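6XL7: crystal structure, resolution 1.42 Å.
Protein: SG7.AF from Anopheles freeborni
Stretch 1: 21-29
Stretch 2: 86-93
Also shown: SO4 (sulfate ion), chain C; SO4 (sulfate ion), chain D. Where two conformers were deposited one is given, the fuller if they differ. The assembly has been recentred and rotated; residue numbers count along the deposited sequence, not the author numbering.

Stretch 1, residues 21-29: RKSVYLQSA
Stretch 2, residues 86-93: QYSVDCLE

The two stretches form a small, apolar helix-to-helix contact, burying 280 Å² with no hydrogen bond between them. Helix 23-29 and helix 89-93 run nearly parallel, their axes 10.6 Å apart at closest and crossing at -19°. Register is set by CA-CA distances of 7.8 Å for Lys22-Tyr87, 7.7 Å for Val24-Val89 and 6.9 Å for Tyr25-Leu92.

Each helix follows an N-cap residue, Lys22 (phi/psi -62/140) and Ser88 (-88/161); Ser88 OG (chi1 p) accepts from Cys91 N (3.1 Å, 166°). Tyr87 is left-handed (72/13). Helical residues stay near -63/-41, with Leu26 N to Lys22 O and Leu92 N to Ser88 O both 3.0 Å.

CA-to-CB points toward the other stretch at Val24, Ser28 and Leu92, sideways at Tyr25 and Val89. Leu92 (t, p) is the most covered residue, 88 Å². Methyl and ring carbons meet at van der Waals distance: Leu92 CD2 lies 3.8 Å from Val24 CG2 (chi1 p) and 3.5 Å from Val24 O, Leu92 CD1 at the Tyr25 ring edge, 4.1 Å from Tyr25 CD1 (155°, 83°). Val24 CG2 reaches Val89 CG2 (chi1 t) at 4.3 Å. Ser28 OG (chi1 m), 3.8 Å from Leu92 CD2, is hydrogen-bonded elsewhere in the structure. Before the helices, Lys22 (m, m, t, t) brings CG to 4.5 Å from Tyr87 CD1 (m, -93°), oblique to the ring.

Two sulfates accept bonds from stretch 1: SO4 (chain D) O4 from Arg21 NE (2.8 Å) and O2 from Arg21 NH2 (2.7 Å); SO4 (chain C) O2 from Ser23 N (3.0 Å) and Ser23 OG (2.9 Å).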

# COMPACT_ATOMS: atom_id res chain seq x y z
N ARG A 21 16.40 2.56 5.40
CA ARG A 21 16.25 3.69 4.50
C ARG A 21 15.99 4.98 5.29
O ARG A 21 15.65 4.94 6.47
CB ARG A 21 15.14 3.40 3.49
CG ARG A 21 15.50 2.26 2.54
CD ARG A 21 14.32 1.77 1.70
NE ARG A 21 14.81 0.90 0.63
CZ ARG A 21 14.04 0.30 -0.27
NH1 ARG A 21 12.72 0.46 -0.23
NH2 ARG A 21 14.60 -0.44 -1.22
N LYS A 22 16.18 6.11 4.62
CA LYS A 22 16.12 7.41 5.30
C LYS A 22 14.73 7.63 5.89
O LYS A 22 13.72 7.31 5.27
CB LYS A 22 16.44 8.54 4.32
CG LYS A 22 17.90 8.60 3.86
CD LYS A 22 18.80 9.18 4.95
CE LYS A 22 20.17 9.54 4.39
NZ LYS A 22 21.02 10.22 5.40
N SER A 23 14.70 8.20 7.10
CA SER A 23 13.43 8.38 7.80
C SER A 23 12.48 9.28 7.03
O SER A 23 11.26 9.07 7.07
CB SER A 23 13.68 8.93 9.20
OG SER A 23 14.46 8.03 9.97
N VAL A 24 12.99 10.30 6.34
CA VAL A 24 12.08 11.17 5.60
C VAL A 24 11.35 10.40 4.51
O VAL A 24 10.15 10.61 4.27
CB VAL A 24 12.81 12.42 5.07
CG1 VAL A 24 13.83 12.08 3.98
CG2 VAL A 24 11.80 13.44 4.56
N TYR A 25 12.04 9.46 3.86
CA TYR A 25 11.39 8.61 2.88
C TYR A 25 10.41 7.65 3.55
O TYR A 25 9.27 7.48 3.09
CB TYR A 25 12.43 7.85 2.03
CG TYR A 25 11.86 6.57 1.49
CD1 TYR A 25 11.08 6.57 0.33
CD2 TYR A 25 12.02 5.37 2.17
CE1 TYR A 25 10.50 5.40 -0.13
CE2 TYR A 25 11.44 4.20 1.72
CZ TYR A 25 10.69 4.23 0.57
OH TYR A 25 10.11 3.07 0.10
N LEU A 26 10.83 7.01 4.64
CA LEU A 26 9.98 6.03 5.31
C LEU A 26 8.67 6.65 5.76
O LEU A 26 7.60 6.03 5.64
CB LEU A 26 10.72 5.41 6.50
CG LEU A 26 11.80 4.39 6.16
CD1 LEU A 26 12.59 4.07 7.42
CD2 LEU A 26 11.17 3.12 5.58
N GLN A 27 8.72 7.87 6.30
CA GLN A 27 7.50 8.54 6.74
C GLN A 27 6.53 8.74 5.59
O GLN A 27 5.33 8.49 5.73
CB GLN A 27 7.85 9.87 7.42
CG GLN A 27 8.54 9.69 8.76
CD GLN A 27 9.23 10.95 9.24
OE1 GLN A 27 9.06 12.02 8.67
NE2 GLN A 27 10.04 10.81 10.29
N SER A 28 7.03 9.17 4.43
CA SER A 28 6.15 9.35 3.28
C SER A 28 5.67 8.02 2.73
O SER A 28 4.50 7.89 2.34
CB SER A 28 6.85 10.16 2.19
OG SER A 28 6.83 11.54 2.49
N ALA A 29 6.55 7.02 2.68
CA ALA A 29 6.14 5.71 2.17
C ALA A 29 5.04 5.10 3.04
O ALA A 29 4.03 4.61 2.52
CB ALA A 29 7.34 4.78 2.09
N GLN A 86 20.60 13.19 -4.84
CA GLN A 86 19.91 11.97 -4.45
C GLN A 86 19.65 11.96 -2.95
O GLN A 86 20.41 12.53 -2.16
CB GLN A 86 20.69 10.75 -4.93
CG GLN A 86 20.81 10.75 -6.46
CD GLN A 86 21.33 9.45 -7.04
OE1 GLN A 86 22.01 8.67 -6.37
NE2 GLN A 86 21.03 9.22 -8.31
N TYR A 87 18.54 11.34 -2.56
CA TYR A 87 18.08 11.24 -1.17
C TYR A 87 17.55 12.57 -0.63
O TYR A 87 17.33 12.70 0.58
CB TYR A 87 19.13 10.63 -0.23
CG TYR A 87 19.74 9.33 -0.73
CD1 TYR A 87 19.20 8.11 -0.37
CD2 TYR A 87 20.85 9.34 -1.56
CE1 TYR A 87 19.76 6.92 -0.82
CE2 TYR A 87 21.41 8.15 -2.02
CZ TYR A 87 20.86 6.95 -1.65
OH TYR A 87 21.40 5.76 -2.10
N SER A 88 17.31 13.56 -1.49
CA SER A 88 16.85 14.86 -1.03
C SER A 88 15.33 14.90 -0.92
O SER A 88 14.61 14.12 -1.53
CB SER A 88 17.30 15.97 -1.99
OG SER A 88 16.72 15.80 -3.27
N VAL A 89 14.86 15.88 -0.14
CA VAL A 89 13.43 16.15 -0.06
C VAL A 89 12.86 16.50 -1.43
O VAL A 89 11.73 16.13 -1.76
CB VAL A 89 13.17 17.25 0.99
CG1 VAL A 89 11.73 17.75 0.91
CG2 VAL A 89 13.46 16.72 2.39
N ASP A 90 13.64 17.21 -2.26
CA ASP A 90 13.15 17.55 -3.59
C ASP A 90 12.94 16.31 -4.45
O ASP A 90 11.94 16.22 -5.17
CB ASP A 90 14.07 18.57 -4.26
CG ASP A 90 13.98 19.96 -3.63
OD1 ASP A 90 12.90 20.31 -3.11
OD2 ASP A 90 14.99 20.69 -3.66
N CYS A 91 13.86 15.34 -4.39
CA CYS A 91 13.61 14.08 -5.09
C CYS A 91 12.35 13.40 -4.56
O CYS A 91 11.53 12.91 -5.33
CB CYS A 91 14.78 13.11 -4.94
SG CYS A 91 16.29 13.58 -5.84
N LEU A 92 12.20 13.37 -3.23
CA LEU A 92 11.04 12.72 -2.62
C LEU A 92 9.75 13.36 -3.10
O LEU A 92 8.81 12.67 -3.51
CB LEU A 92 11.16 12.84 -1.10
CG LEU A 92 10.19 11.99 -0.28
CD1 LEU A 92 10.45 10.52 -0.50
CD2 LEU A 92 10.34 12.34 1.18
N GLU A 93 9.67 14.70 -3.05
CA GLU A 93 8.44 15.38 -3.39
C GLU A 93 8.12 15.26 -4.88
O GLU A 93 6.95 15.23 -5.26
CB GLU A 93 8.51 16.85 -2.96
CG GLU A 93 8.59 16.99 -1.45
CD GLU A 93 8.58 18.43 -0.98
OE1 GLU A 93 8.29 18.65 0.22
OE2 GLU A 93 8.86 19.35 -1.78
S SO4 C . 17.85 9.22 8.96
O1 SO4 C . 17.60 10.08 7.81
O2 SO4 C . 17.15 7.95 8.78
O3 SO4 C . 17.37 9.88 10.17
O4 SO4 C . 19.28 8.96 9.07
S SO4 D . 18.24 -0.29 -0.47
O1 SO4 D . 19.05 -1.33 0.16
O2 SO4 D . 17.23 -0.91 -1.32
O3 SO4 D . 19.11 0.56 -1.29
O4 SO4 D . 17.61 0.53 0.57